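Side-chain contacts in protein STE5 (Saccharomyces cerevisiae, PDB 3FZE), which acts as a scaffold in yeast pheromone signalling, its minimal scaffold domain cocatalysing phosphorylation of the MAP kinase Fus3 by Ste7: residues W97-L102 and R133-F138; L54-V59 and L72-S77; Y41-A46 and T176-F181; R61-L66 and L128-R133. One frame throughout, in Å; residues are numbered along the deposited sequence.

Contact 1 (W97-L102 and R133-F138); sequences WLKNTL and RCFTSF
The ring of Phe-135 points its far corner at helix 95-102, and the two helix side chains that touch it both approach obliquely. Lys-99 CB sits 3.9 Å from Phe-135 CZ and equally near CE2, while Leu-98 CD2 reaches Phe-135 CZ at 4.1 Å, the leucine crossing the aromatic side chain at roughly a right angle. The other flat group, the indole of Trp-97, takes no part across the interface: Thr-101 OG1 lies 3.2 Å above one face toward the rim, and Tyr-68 meets the indole edge-to-face. That hydroxyl also donates to Trp-97 O (OG1 to O 2.9 Å), from the face of the carbonyl plane opposite to that used by Thr-101 N. Beside the phenyl group, Cys-134 SG contacts Lys-99 CB at 4.0 Å. The lysine bends at chi2 (-94°), which carries its amine out of the apolar patch to Asn-106 in the conformer given here. An alanine at Phe-135 removes the phenyl ring and would probably leave Lys-99 CB and Leu-98 CD2 without their aromatic neighbour, opening a gap between helix and loop. With no hydrogen bond across it, the contact lays the irregular loop joining strands 111-117 and 145-150 against helix 95-102, whose Leu-98 also touches Cys-57 of the sheet, in an alpha/beta/alpha domain of vWA-like fold.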
loop_
_atom_site.group_PDB
_atom_site.type_symbol
_atom_site.label_atom_id
_atom_site.label_comp_id
_atom_site.label_asym_id
_atom_site.label_seq_id
_atom_site.Cartn_x
_atom_site.Cartn_y
_atom_site.Cartn_z
ATOM N N TRP A 97 -5.776 2.696 14.106
ATOM C CA TRP A 97 -4.565 2.214 14.754
ATOM C C TRP A 97 -3.344 2.799 14.044
ATOM O O TRP A 97 -2.414 3.288 14.684
ATOM C CB TRP A 97 -4.468 0.682 14.755
ATOM C CG TRP A 97 -3.133 0.232 15.259
ATOM C CD1 TRP A 97 -2.774 0.024 16.561
ATOM C CD2 TRP A 97 -1.958 -0.013 14.473
ATOM N NE1 TRP A 97 -1.450 -0.346 16.632
ATOM C CE2 TRP A 97 -0.928 -0.378 15.368
ATOM C CE3 TRP A 97 -1.678 0.036 13.104
ATOM C CZ2 TRP A 97 0.360 -0.695 14.934
ATOM C CZ3 TRP A 97 -0.394 -0.280 12.673
ATOM C CH2 TRP A 97 0.609 -0.632 13.590
ATOM N N LEU A 98 -3.352 2.740 12.717
ATOM C CA LEU A 98 -2.225 3.240 11.939
ATOM C C LEU A 98 -2.022 4.745 12.140
ATOM O O LEU A 98 -0.894 5.197 12.337
ATOM C CB LEU A 98 -2.386 2.902 10.454
ATOM C CG LEU A 98 -1.181 3.220 9.560
ATOM C CD1 LEU A 98 0.032 2.336 9.910
ATOM C CD2 LEU A 98 -1.563 3.081 8.082
ATOM N N LYS A 99 -3.104 5.519 12.091
ATOM C CA LYS A 99 -2.983 6.960 12.291
ATOM C C LYS A 99 -2.425 7.280 13.673
ATOM O O LYS A 99 -1.523 8.106 13.808
ATOM C CB LYS A 99 -4.322 7.671 12.070
ATOM C CG LYS A 99 -4.265 9.180 12.276
ATOM C CD LYS A 99 -4.657 9.580 13.695
ATOM C CE LYS A 99 -4.566 11.090 13.891
ATOM N NZ LYS A 99 -5.407 11.554 15.042
ATOM N N ASN A 100 -2.957 6.623 14.698
ATOM C CA ASN A 100 -2.476 6.839 16.066
ATOM C C ASN A 100 -1.004 6.457 16.252
ATOM O O ASN A 100 -0.271 7.093 17.022
ATOM C CB ASN A 100 -3.357 6.090 17.071
ATOM C CG ASN A 100 -4.707 6.763 17.273
ATOM O OD1 ASN A 100 -4.849 7.968 17.056
ATOM N ND2 ASN A 100 -5.703 5.987 17.678
ATOM N N THR A 101 -0.577 5.433 15.525
ATOM C CA THR A 101 0.790 4.945 15.612
ATOM C C THR A 101 1.756 5.813 14.809
ATOM O O THR A 101 2.797 6.201 15.324
ATOM C CB THR A 101 0.901 3.484 15.133
ATOM O OG1 THR A 101 0.082 2.646 15.959
ATOM C CG2 THR A 101 2.343 3.016 15.222
ATOM N N LEU A 102 1.405 6.123 13.561
ATOM C CA LEU A 102 2.267 6.946 12.709
ATOM C C LEU A 102 2.191 8.427 13.058
ATOM O O LEU A 102 3.174 9.157 12.907
ATOM C CB LEU A 102 1.917 6.778 11.225
ATOM C CG LEU A 102 2.055 5.396 10.574
ATOM C CD1 LEU A 102 1.688 5.456 9.106
ATOM C CD2 LEU A 102 3.452 4.846 10.751
ATOM N N ARG A 133 -11.553 6.726 7.233
ATOM C CA ARG A 133 -12.087 7.775 8.095
ATOM C C ARG A 133 -11.088 8.800 8.623
ATOM O O ARG A 133 -11.140 9.976 8.272
ATOM C CB ARG A 133 -12.798 7.128 9.285
ATOM N N CYS A 134 -10.196 8.338 9.486
ATOM C CA CYS A 134 -9.353 9.192 10.311
ATOM C C CYS A 134 -8.294 9.970 9.542
ATOM O O CYS A 134 -7.678 10.886 10.082
ATOM C CB CYS A 134 -8.644 8.310 11.326
ATOM S SG CYS A 134 -7.908 6.876 10.505
ATOM N N PHE A 135 -8.053 9.590 8.296
ATOM C CA PHE A 135 -7.081 10.309 7.493
ATOM C C PHE A 135 -7.734 11.535 6.846
ATOM O O PHE A 135 -7.325 11.984 5.778
ATOM C CB PHE A 135 -6.389 9.381 6.489
ATOM C CG PHE A 135 -5.507 8.350 7.144
ATOM C CD1 PHE A 135 -5.956 7.054 7.333
ATOM C CD2 PHE A 135 -4.248 8.691 7.610
ATOM C CE1 PHE A 135 -5.159 6.116 7.954
ATOM C CE2 PHE A 135 -3.448 7.761 8.230
ATOM C CZ PHE A 135 -3.900 6.467 8.407
ATOM N N THR A 136 -8.762 12.053 7.516
ATOM C CA THR A 136 -9.315 13.374 7.220
ATOM C C THR A 136 -8.529 14.388 8.043
ATOM O O THR A 136 -8.245 14.150 9.217
ATOM C CB THR A 136 -10.811 13.478 7.589
ATOM O OG1 THR A 136 -10.981 13.299 9.002
ATOM C CG2 THR A 136 -11.623 12.430 6.845
ATOM N N SER A 137 -8.174 15.516 7.437
ATOM C CA SER A 137 -7.270 16.457 8.086
ATOM C C SER A 137 -7.391 17.854 7.503
ATOM O O SER A 137 -6.515 18.292 6.759
ATOM C CB SER A 137 -5.826 15.974 7.937
ATOM N N PHE A 138 -8.469 18.551 7.851
ATOM C CA PHE A 138 -8.730 19.879 7.300
ATOM C C PHE A 138 -8.199 21.018 8.174
ATOM O O PHE A 138 -8.785 21.335 9.211
ATOM C CB PHE A 138 -10.227 20.067 7.038
ATOM C CG PHE A 138 -10.562 21.339 6.306
ATOM C CD1 PHE A 138 -10.163 21.523 4.993
ATOM C CD2 PHE A 138 -11.288 22.345 6.928
ATOM C CE1 PHE A 138 -10.469 22.691 4.314
ATOM C CE2 PHE A 138 -11.600 23.515 6.254
ATOM C CZ PHE A 138 -11.189 23.688 4.945
#

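Contact 2 (L54-V59 and L72-S77); sequences LQFCFV and LHKIDS
Ile-75 CD1 rests over one face of the Phe-56 ring, 4.1 Å from its centroid and 20° off the ring normal, which is the geometry of a CH-pi contact. The methyl is shifted toward the rim, so Phe-56 CZ is its nearest ring atom at 3.8 Å. The same methyl reaches the edge of a second ring, Phe-58, with Ile-75 CD1 4.1 Å from Phe-58 CE2. Lys-74 comes to the edge of the Phe-56 ring near its plane, its CB 3.8 Å from Phe-56 CZ, and crosses that side chain at about a right angle.

A chi1 of 76° sets Phe-56 CG between its backbone N and carbonyl carbon, and the ring meets Ile-75 coming from the opposite direction, the isoleucine being placed at the centre of an inverse gamma turn just past helix 71-74. In the next shell, Tyr-41 of helix 35-50 touches Ile-75, and Leu-24 and Ile-26 of strand 19-26 back Phe-58. A water joins the backbones at one end of the contact, donating to Leu-54 O at 2.8 Å and accepting from Leu-72 N at 3.1 Å. The ammonium group of Lys-74, in the conformer given, leads away to a salt bridge with Asp-67, a hydrogen bond with Tyr-68 O and a cation-pi contact with the Tyr-68 ring. The chemistry is therefore divided: apolar carbon fills the buried interior, while charge and water are kept to its margin.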
loop_
_atom_site.group_PDB
_atom_site.type_symbol
_atom_site.label_atom_id
_atom_site.label_comp_id
_atom_site.label_asym_id
_atom_site.label_seq_id
_atom_site.Cartn_x
_atom_site.Cartn_y
_atom_site.Cartn_z
ATOM N N LEU A 54 8.339 8.801 3.212
ATOM C CA LEU A 54 7.429 7.707 2.863
ATOM C C LEU A 54 7.154 6.763 4.040
ATOM O O LEU A 54 8.089 6.262 4.663
ATOM C CB LEU A 54 8.022 6.890 1.716
ATOM C CG LEU A 54 7.120 5.838 1.087
ATOM C CD1 LEU A 54 5.854 6.454 0.493
ATOM C CD2 LEU A 54 7.908 5.061 0.031
ATOM N N GLN A 55 5.872 6.509 4.311
ATOM C CA GLN A 55 5.447 5.587 5.367
ATOM C C GLN A 55 4.861 4.327 4.756
ATOM O O GLN A 55 4.327 4.356 3.645
ATOM C CB GLN A 55 4.378 6.235 6.248
ATOM C CG GLN A 55 4.819 7.551 6.870
ATOM C CD GLN A 55 5.864 7.322 7.932
ATOM O OE1 GLN A 55 5.613 6.637 8.924
ATOM N NE2 GLN A 55 7.048 7.877 7.729
ATOM N N PHE A 56 4.951 3.220 5.487
ATOM C CA PHE A 56 4.404 1.963 5.009
ATOM C C PHE A 56 3.819 1.180 6.171
ATOM O O PHE A 56 4.108 1.448 7.337
ATOM C CB PHE A 56 5.482 1.103 4.352
ATOM C CG PHE A 56 6.410 0.442 5.336
ATOM C CD1 PHE A 56 6.195 -0.871 5.733
ATOM C CD2 PHE A 56 7.462 1.148 5.899
ATOM C CE1 PHE A 56 7.037 -1.483 6.659
ATOM C CE2 PHE A 56 8.310 0.554 6.827
ATOM C CZ PHE A 56 8.094 -0.761 7.208
ATOM N N CYS A 57 2.995 0.207 5.826
ATOM C CA CYS A 57 2.529 -0.780 6.778
ATOM C C CYS A 57 2.264 -2.068 6.016
ATOM O O CYS A 57 1.590 -2.052 4.998
ATOM C CB CYS A 57 1.251 -0.291 7.450
ATOM S SG CYS A 57 0.639 -1.410 8.731
ATOM N N PHE A 58 2.833 -3.169 6.503
ATOM C CA PHE A 58 2.580 -4.495 5.954
ATOM C C PHE A 58 1.612 -5.244 6.858
ATOM O O PHE A 58 1.775 -5.241 8.076
ATOM C CB PHE A 58 3.882 -5.292 5.854
ATOM C CG PHE A 58 4.739 -4.917 4.683
ATOM C CD1 PHE A 58 4.393 -5.310 3.399
ATOM C CD2 PHE A 58 5.907 -4.202 4.871
ATOM C CE1 PHE A 58 5.195 -4.969 2.309
ATOM C CE2 PHE A 58 6.718 -3.862 3.791
ATOM C CZ PHE A 58 6.350 -4.238 2.515
ATOM N N VAL A 59 0.616 -5.883 6.250
ATOM C CA VAL A 59 -0.427 -6.605 6.982
ATOM C C VAL A 59 -0.571 -8.000 6.398
ATOM O O VAL A 59 -0.547 -8.170 5.178
ATOM C CB VAL A 59 -1.772 -5.867 6.878
ATOM C CG1 VAL A 59 -2.868 -6.599 7.669
ATOM C CG2 VAL A 59 -1.614 -4.433 7.362
ATOM N N LEU A 72 12.526 4.580 4.588
ATOM C CA LEU A 72 13.969 4.768 4.697
ATOM C C LEU A 72 14.557 4.064 5.924
ATOM O O LEU A 72 15.692 3.596 5.890
ATOM C CB LEU A 72 14.311 6.259 4.745
ATOM C CG LEU A 72 14.099 7.036 3.445
ATOM C CD1 LEU A 72 14.533 8.496 3.640
ATOM C CD2 LEU A 72 14.867 6.374 2.310
ATOM N N HIS A 73 13.776 3.995 6.995
ATOM C CA HIS A 73 14.233 3.402 8.248
ATOM C C HIS A 73 14.246 1.869 8.232
ATOM O O HIS A 73 15.213 1.244 8.682
ATOM C CB HIS A 73 13.373 3.911 9.404
ATOM C CG HIS A 73 13.739 3.326 10.734
ATOM N ND1 HIS A 73 12.799 3.001 11.685
ATOM C CD2 HIS A 73 14.942 3.006 11.265
ATOM C CE1 HIS A 73 13.408 2.513 12.753
ATOM N NE2 HIS A 73 14.706 2.505 12.525
ATOM N N LYS A 74 13.196 1.265 7.692
ATOM C CA LYS A 74 13.018 -0.174 7.853
ATOM C C LYS A 74 13.265 -1.021 6.606
ATOM O O LYS A 74 13.625 -2.191 6.717
ATOM C CB LYS A 74 11.642 -0.463 8.452
ATOM C CG LYS A 74 11.527 0.025 9.892
ATOM C CD LYS A 74 10.237 -0.393 10.550
ATOM C CE LYS A 74 10.282 -0.116 12.045
ATOM N NZ LYS A 74 9.008 -0.498 12.727
ATOM N N ILE A 75 13.074 -0.443 5.426
ATOM C CA ILE A 75 13.233 -1.213 4.192
ATOM C C ILE A 75 14.676 -1.165 3.712
ATOM O O ILE A 75 15.050 -0.371 2.839
ATOM C CB ILE A 75 12.224 -0.815 3.087
ATOM C CG1 ILE A 75 10.805 -0.738 3.651
ATOM C CG2 ILE A 75 12.300 -1.784 1.909
ATOM C CD1 ILE A 75 10.321 -2.002 4.347
ATOM N N ASP A 76 15.477 -2.033 4.325
ATOM C CA ASP A 76 16.922 -2.068 4.155
ATOM C C ASP A 76 17.336 -2.835 2.907
ATOM O O ASP A 76 18.222 -2.410 2.166
ATOM C CB ASP A 76 17.552 -2.719 5.392
ATOM C CG ASP A 76 19.061 -2.694 5.358
ATOM O OD1 ASP A 76 19.634 -1.600 5.156
ATOM O OD2 ASP A 76 19.678 -3.768 5.541
ATOM N N SER A 77 16.693 -3.973 2.682
ATOM C CA SER A 77 17.040 -4.842 1.570
ATOM C C SER A 77 15.819 -5.664 1.225
ATOM O O SER A 77 14.788 -5.544 1.879
ATOM C CB SER A 77 18.179 -5.780 1.971
ATOM O OG SER A 77 17.701 -6.810 2.825
HETATM O O HOH W 1 10.759 7.065 4.761
#

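Contact 3 (Y41-A46 and T176-F181); sequences YNSLKA and TLCYSF
Sulfur-to-carbon contacts join these two helical segments. Cys-178 SG lies 3.6 Å from Ser-43 CB and 3.7 Å from Ser-43 CA, so that it also touches the backbone, and one turn further on it meets Ala-46 CB at 4.3 Å. With SG anti to the carbonyl carbon (chi1 -72°), the thiol is directed at helix 35-50, where the cysteine also touches Leu-47. Residues this small let the backbones come near, with the CA atoms of Ser-43 and Cys-178 6.4 Å apart. Helix 35-50 is the helix of a beta-alpha-beta crossover linking the parallel neighbours 19-26 and 55-60; in this alpha/beta/alpha fold it packs here against helix 170-180, near the C-terminal end of the domain.

No hydrogen bond crosses between the two segments; the serine hydroxyls bond within their own helices. In the conformer given, Ser-43 OG bonds to Val-39 O a turn earlier. Ser-180 OG likewise donates to Thr-176 O at 2.7 Å, tilted 30° from the carbonyl plane, while Ser-180 N takes the same oxygen from the opposite face.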
loop_
_atom_site.group_PDB
_atom_site.type_symbol
_atom_site.label_atom_id
_atom_site.label_comp_id
_atom_site.label_asym_id
_atom_site.label_seq_id
_atom_site.Cartn_x
_atom_site.Cartn_y
_atom_site.Cartn_z
ATOM N N TYR A 41 9.636 -4.412 -3.037
ATOM C CA TYR A 41 10.883 -3.801 -2.585
ATOM C C TYR A 41 11.318 -2.660 -3.492
ATOM O O TYR A 41 11.588 -1.563 -3.014
ATOM C CB TYR A 41 11.997 -4.856 -2.475
ATOM C CG TYR A 41 13.354 -4.275 -2.159
ATOM C CD1 TYR A 41 13.617 -3.714 -0.912
ATOM C CD2 TYR A 41 14.373 -4.277 -3.107
ATOM C CE1 TYR A 41 14.860 -3.159 -0.619
ATOM C CE2 TYR A 41 15.622 -3.729 -2.818
ATOM C CZ TYR A 41 15.859 -3.177 -1.566
ATOM O OH TYR A 41 17.095 -2.629 -1.257
ATOM N N ASN A 42 11.390 -2.919 -4.798
ATOM C CA ASN A 42 11.879 -1.907 -5.719
ATOM C C ASN A 42 10.994 -0.677 -5.722
ATOM O O ASN A 42 11.482 0.439 -5.850
ATOM C CB ASN A 42 12.001 -2.458 -7.139
ATOM C CG ASN A 42 13.142 -3.434 -7.291
ATOM O OD1 ASN A 42 14.080 -3.438 -6.496
ATOM N ND2 ASN A 42 13.068 -4.273 -8.323
ATOM N N SER A 43 9.691 -0.885 -5.592
ATOM C CA SER A 43 8.759 0.232 -5.611
ATOM C C SER A 43 8.897 1.105 -4.376
ATOM O O SER A 43 8.965 2.324 -4.484
ATOM C CB SER A 43 7.324 -0.261 -5.759
ATOM O OG SER A 43 7.189 -0.954 -6.980
ATOM N N LEU A 44 8.949 0.484 -3.204
ATOM C CA LEU A 44 9.084 1.253 -1.976
ATOM C C LEU A 44 10.384 2.067 -2.021
ATOM O O LEU A 44 10.392 3.245 -1.670
ATOM C CB LEU A 44 9.009 0.361 -0.741
ATOM C CG LEU A 44 7.647 -0.256 -0.421
ATOM C CD1 LEU A 44 7.745 -1.198 0.777
ATOM C CD2 LEU A 44 6.623 0.829 -0.133
ATOM N N LYS A 45 11.474 1.460 -2.474
ATOM C CA LYS A 45 12.734 2.193 -2.592
ATOM C C LYS A 45 12.601 3.363 -3.577
ATOM O O LYS A 45 13.017 4.485 -3.286
ATOM C CB LYS A 45 13.881 1.260 -3.010
ATOM C CG LYS A 45 14.250 0.219 -1.964
ATOM C CD LYS A 45 15.125 0.790 -0.862
ATOM C CE LYS A 45 16.525 1.116 -1.375
ATOM N NZ LYS A 45 17.467 1.438 -0.266
ATOM N N ALA A 46 12.012 3.103 -4.736
ATOM C CA ALA A 46 11.905 4.133 -5.765
ATOM C C ALA A 46 11.106 5.340 -5.283
ATOM O O ALA A 46 11.487 6.490 -5.523
ATOM C CB ALA A 46 11.290 3.556 -7.033
ATOM N N THR A 176 2.689 1.010 -12.126
ATOM C CA THR A 176 1.827 2.135 -12.474
ATOM C C THR A 176 1.974 3.256 -11.455
ATOM O O THR A 176 2.074 4.437 -11.812
ATOM C CB THR A 176 0.347 1.728 -12.584
ATOM O OG1 THR A 176 0.201 0.771 -13.635
ATOM C CG2 THR A 176 -0.511 2.957 -12.914
ATOM N N LEU A 177 2.017 2.885 -10.182
ATOM C CA LEU A 177 2.174 3.875 -9.135
ATOM C C LEU A 177 3.503 4.622 -9.285
ATOM O O LEU A 177 3.539 5.858 -9.302
ATOM C CB LEU A 177 2.068 3.202 -7.765
ATOM C CG LEU A 177 2.287 4.123 -6.560
ATOM C CD1 LEU A 177 1.204 5.200 -6.484
ATOM C CD2 LEU A 177 2.351 3.292 -5.289
ATOM N N CYS A 178 4.599 3.881 -9.415
ATOM C CA CYS A 178 5.916 4.507 -9.474
ATOM C C CYS A 178 6.108 5.343 -10.726
ATOM O O CYS A 178 6.615 6.476 -10.670
ATOM C CB CYS A 178 7.015 3.453 -9.400
ATOM S SG CYS A 178 7.145 2.769 -7.753
ATOM N N TYR A 179 5.718 4.780 -11.864
ATOM C CA TYR A 179 5.924 5.463 -13.131
ATOM C C TYR A 179 5.062 6.715 -13.255
ATOM O O TYR A 179 5.479 7.686 -13.878
ATOM C CB TYR A 179 5.747 4.509 -14.322
ATOM C CG TYR A 179 7.006 3.728 -14.617
ATOM C CD1 TYR A 179 7.451 2.734 -13.733
ATOM C CD2 TYR A 179 7.769 4.003 -15.734
ATOM C CE1 TYR A 179 8.618 2.037 -13.986
ATOM C CE2 TYR A 179 8.935 3.307 -16.003
ATOM C CZ TYR A 179 9.358 2.329 -15.114
ATOM O OH TYR A 179 10.522 1.643 -15.395
ATOM N N SER A 180 3.873 6.698 -12.657
ATOM C CA SER A 180 3.011 7.881 -12.685
ATOM C C SER A 180 3.700 9.060 -12.003
ATOM O O SER A 180 3.451 10.219 -12.344
ATOM C CB SER A 180 1.661 7.603 -12.023
ATOM O OG SER A 180 0.888 6.691 -12.784
ATOM N N PHE A 181 4.581 8.762 -11.053
ATOM C CA PHE A 181 5.371 9.807 -10.392
ATOM C C PHE A 181 6.726 10.082 -11.063
ATOM O O PHE A 181 7.523 10.874 -10.560
ATOM C CB PHE A 181 5.555 9.477 -8.903
ATOM C CG PHE A 181 4.307 9.655 -8.089
ATOM C CD1 PHE A 181 3.886 10.923 -7.717
ATOM C CD2 PHE A 181 3.553 8.564 -7.698
ATOM C CE1 PHE A 181 2.739 11.097 -6.971
ATOM C CE2 PHE A 181 2.399 8.733 -6.954
ATOM C CZ PHE A 181 1.993 10.001 -6.587
#

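Contact 4 (R61-L66 and L128-R133); sequences RNNYVL and LFQDYR
The turn of the beta hairpin made by strands 55-60 and 65-68 presents Asn-63 to Gln-130, a residue of the long loop between strands 111-117 and 145-150. One hydrogen bond makes the contact: Gln-130 NE2 donates to Asn-63 OD1 at 3.0 Å, moderately bent at the hydrogen (153°). The acceptor lies almost in the amide plane of Gln-130, but the donor stands 48° out of the carbonyl plane of Asn-63, not on a lone pair. The two amide planes are steeply turned against each other. Asn-63 CG is anti to the backbone N (chi1 -162°), which sends the amide out toward the loop, and the extended chain of Gln-130 comes from the opposite direction. The other end of the asparagine amide is fixed too, its ND2 bonding to Phe-93 O and Gln-92 OE1, so the group is held at both ends. A leucine here has no amide and would probably leave Gln-130 NE2, Phe-93 O and Gln-92 OE1 without this polar mate. Around the bond, Gln-130 touches Phe-93 and Pro-95 at the start of helix 95-102, Val-65 packs on Trp-97 of that helix, and Tyr-132 lies against strands 111-117 and 145-150.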
loop_
_atom_site.group_PDB
_atom_site.type_symbol
_atom_site.label_atom_id
_atom_site.label_comp_id
_atom_site.label_asym_id
_atom_site.label_seq_id
_atom_site.Cartn_x
_atom_site.Cartn_y
_atom_site.Cartn_z
ATOM N N ARG A 61 -2.594 -11.853 5.829
ATOM C CA ARG A 61 -3.911 -12.173 5.295
ATOM C C ARG A 61 -4.999 -12.267 6.362
ATOM O O ARG A 61 -6.185 -12.243 6.038
ATOM C CB ARG A 61 -3.868 -13.447 4.457
ATOM C CG ARG A 61 -3.516 -14.697 5.218
ATOM C CD ARG A 61 -3.373 -15.854 4.244
ATOM N NE ARG A 61 -3.148 -17.123 4.926
ATOM C CZ ARG A 61 -3.039 -18.294 4.305
ATOM N NH1 ARG A 61 -3.137 -18.362 2.982
ATOM N NH2 ARG A 61 -2.836 -19.400 5.008
ATOM N N ASN A 62 -4.589 -12.359 7.622
ATOM C CA ASN A 62 -5.530 -12.362 8.748
ATOM C C ASN A 62 -5.590 -11.034 9.497
ATOM O O ASN A 62 -6.093 -10.967 10.624
ATOM C CB ASN A 62 -5.187 -13.501 9.699
ATOM C CG ASN A 62 -5.376 -14.835 9.050
ATOM O OD1 ASN A 62 -6.456 -15.121 8.531
ATOM N ND2 ASN A 62 -4.332 -15.653 9.040
ATOM N N ASN A 63 -5.089 -9.982 8.848
ATOM C CA ASN A 63 -5.185 -8.605 9.346
ATOM C C ASN A 63 -4.259 -8.265 10.515
ATOM O O ASN A 63 -4.490 -7.301 11.249
ATOM C CB ASN A 63 -6.629 -8.226 9.676
ATOM C CG ASN A 63 -6.816 -6.727 9.771
ATOM O OD1 ASN A 63 -6.347 -5.984 8.902
ATOM N ND2 ASN A 63 -7.481 -6.271 10.834
ATOM N N TYR A 64 -3.190 -9.040 10.660
ATOM C CA TYR A 64 -2.145 -8.724 11.632
ATOM C C TYR A 64 -1.043 -7.849 11.056
ATOM O O TYR A 64 -0.533 -8.095 9.957
ATOM C CB TYR A 64 -1.519 -9.996 12.202
ATOM C CG TYR A 64 -2.489 -10.770 13.044
ATOM C CD1 TYR A 64 -2.736 -10.403 14.365
ATOM C CD2 TYR A 64 -3.190 -11.839 12.510
ATOM C CE1 TYR A 64 -3.642 -11.097 15.142
ATOM C CE2 TYR A 64 -4.101 -12.548 13.285
ATOM C CZ TYR A 64 -4.319 -12.171 14.599
ATOM O OH TYR A 64 -5.225 -12.872 15.375
ATOM N N VAL A 65 -0.671 -6.828 11.823
ATOM C CA VAL A 65 0.381 -5.899 11.416
ATOM C C VAL A 65 1.728 -6.583 11.541
ATOM O O VAL A 65 2.077 -7.085 12.609
ATOM C CB VAL A 65 0.391 -4.637 12.299
ATOM C CG1 VAL A 65 1.584 -3.730 11.936
ATOM C CG2 VAL A 65 -0.927 -3.882 12.182
ATOM N N LEU A 66 2.489 -6.583 10.449
ATOM C CA LEU A 66 3.789 -7.237 10.412
ATOM C C LEU A 66 4.936 -6.262 10.642
ATOM O O LEU A 66 5.906 -6.576 11.331
ATOM C CB LEU A 66 3.979 -7.975 9.084
ATOM C CG LEU A 66 2.899 -9.011 8.753
ATOM C CD1 LEU A 66 3.220 -9.710 7.443
ATOM C CD2 LEU A 66 2.757 -10.034 9.877
ATOM N N LEU A 128 -9.183 -3.743 2.746
ATOM C CA LEU A 128 -9.940 -2.971 1.767
ATOM C C LEU A 128 -11.368 -2.648 2.239
ATOM O O LEU A 128 -12.033 -1.784 1.663
ATOM C CB LEU A 128 -9.954 -3.685 0.407
ATOM C CG LEU A 128 -8.595 -4.074 -0.186
ATOM C CD1 LEU A 128 -8.751 -4.883 -1.453
ATOM C CD2 LEU A 128 -7.767 -2.828 -0.469
ATOM N N PHE A 129 -11.825 -3.316 3.294
ATOM C CA PHE A 129 -13.164 -3.069 3.839
ATOM C C PHE A 129 -13.155 -2.032 4.960
ATOM O O PHE A 129 -14.207 -1.677 5.491
ATOM C CB PHE A 129 -13.775 -4.365 4.401
ATOM C CG PHE A 129 -14.142 -5.371 3.353
ATOM C CD1 PHE A 129 -15.458 -5.542 2.972
ATOM C CD2 PHE A 129 -13.172 -6.149 2.754
ATOM C CE1 PHE A 129 -15.799 -6.470 2.009
ATOM C CE2 PHE A 129 -13.507 -7.074 1.789
ATOM C CZ PHE A 129 -14.820 -7.237 1.414
ATOM N N GLN A 130 -11.973 -1.562 5.337
ATOM C CA GLN A 130 -11.847 -0.818 6.587
ATOM C C GLN A 130 -12.100 0.669 6.362
ATOM O O GLN A 130 -12.122 1.126 5.224
ATOM C CB GLN A 130 -10.483 -1.098 7.231
ATOM C CG GLN A 130 -10.329 -2.567 7.635
ATOM C CD GLN A 130 -8.929 -2.935 8.097
ATOM O OE1 GLN A 130 -8.093 -2.061 8.338
ATOM N NE2 GLN A 130 -8.660 -4.244 8.211
ATOM N N ASP A 131 -12.322 1.416 7.440
ATOM C CA ASP A 131 -12.666 2.827 7.292
ATOM C C ASP A 131 -11.453 3.738 7.466
ATOM O O ASP A 131 -10.875 3.841 8.551
ATOM C CB ASP A 131 -13.839 3.236 8.199
ATOM C CG ASP A 131 -13.446 3.367 9.660
ATOM O OD1 ASP A 131 -12.482 2.698 10.090
ATOM O OD2 ASP A 131 -14.114 4.139 10.380
ATOM N N TYR A 132 -11.074 4.381 6.372
ATOM C CA TYR A 132 -9.903 5.248 6.348
ATOM C C TYR A 132 -10.314 6.663 6.750
ATOM O O TYR A 132 -9.558 7.626 6.620
ATOM C CB TYR A 132 -9.204 5.137 4.997
ATOM C CG TYR A 132 -8.588 3.751 4.839
ATOM C CD1 TYR A 132 -9.371 2.660 4.474
ATOM C CD2 TYR A 132 -7.246 3.521 5.118
ATOM C CE1 TYR A 132 -8.825 1.384 4.355
ATOM C CE2 TYR A 132 -6.693 2.250 5.000
ATOM C CZ TYR A 132 -7.491 1.186 4.622
ATOM O OH TYR A 132 -6.949 -0.076 4.500
ATOM N N ARG A 133 -11.553 6.726 7.233
ATOM C CA ARG A 133 -12.087 7.775 8.095
ATOM C C ARG A 133 -11.088 8.800 8.623
ATOM O O ARG A 133 -11.140 9.976 8.272
ATOM C CB ARG A 133 -12.798 7.128 9.285
#

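The contacts lie in and around one mixed sheet, and strand 55-60 of contact 2 is the hairpin partner of strand 65-68 in contact 4, with Phe-58 O 2.8 Å from Leu-66 N in a probable hydrogen bond. Contacts 1 and 4 have centres about 13 Å apart, share Arg-133 and cross along the chain, as do contacts 2 and 4. Contacts 2 and 3 are also about 13 Å apart by centres and meet where Ile-75 touches Tyr-41. Contact 2 closes before contact 1 opens. Contact 3 joins the segments most distant in sequence, and the other three nest inside its loop. Early and late parts of the Fus3-binding family region are thereby combined in one compact domain.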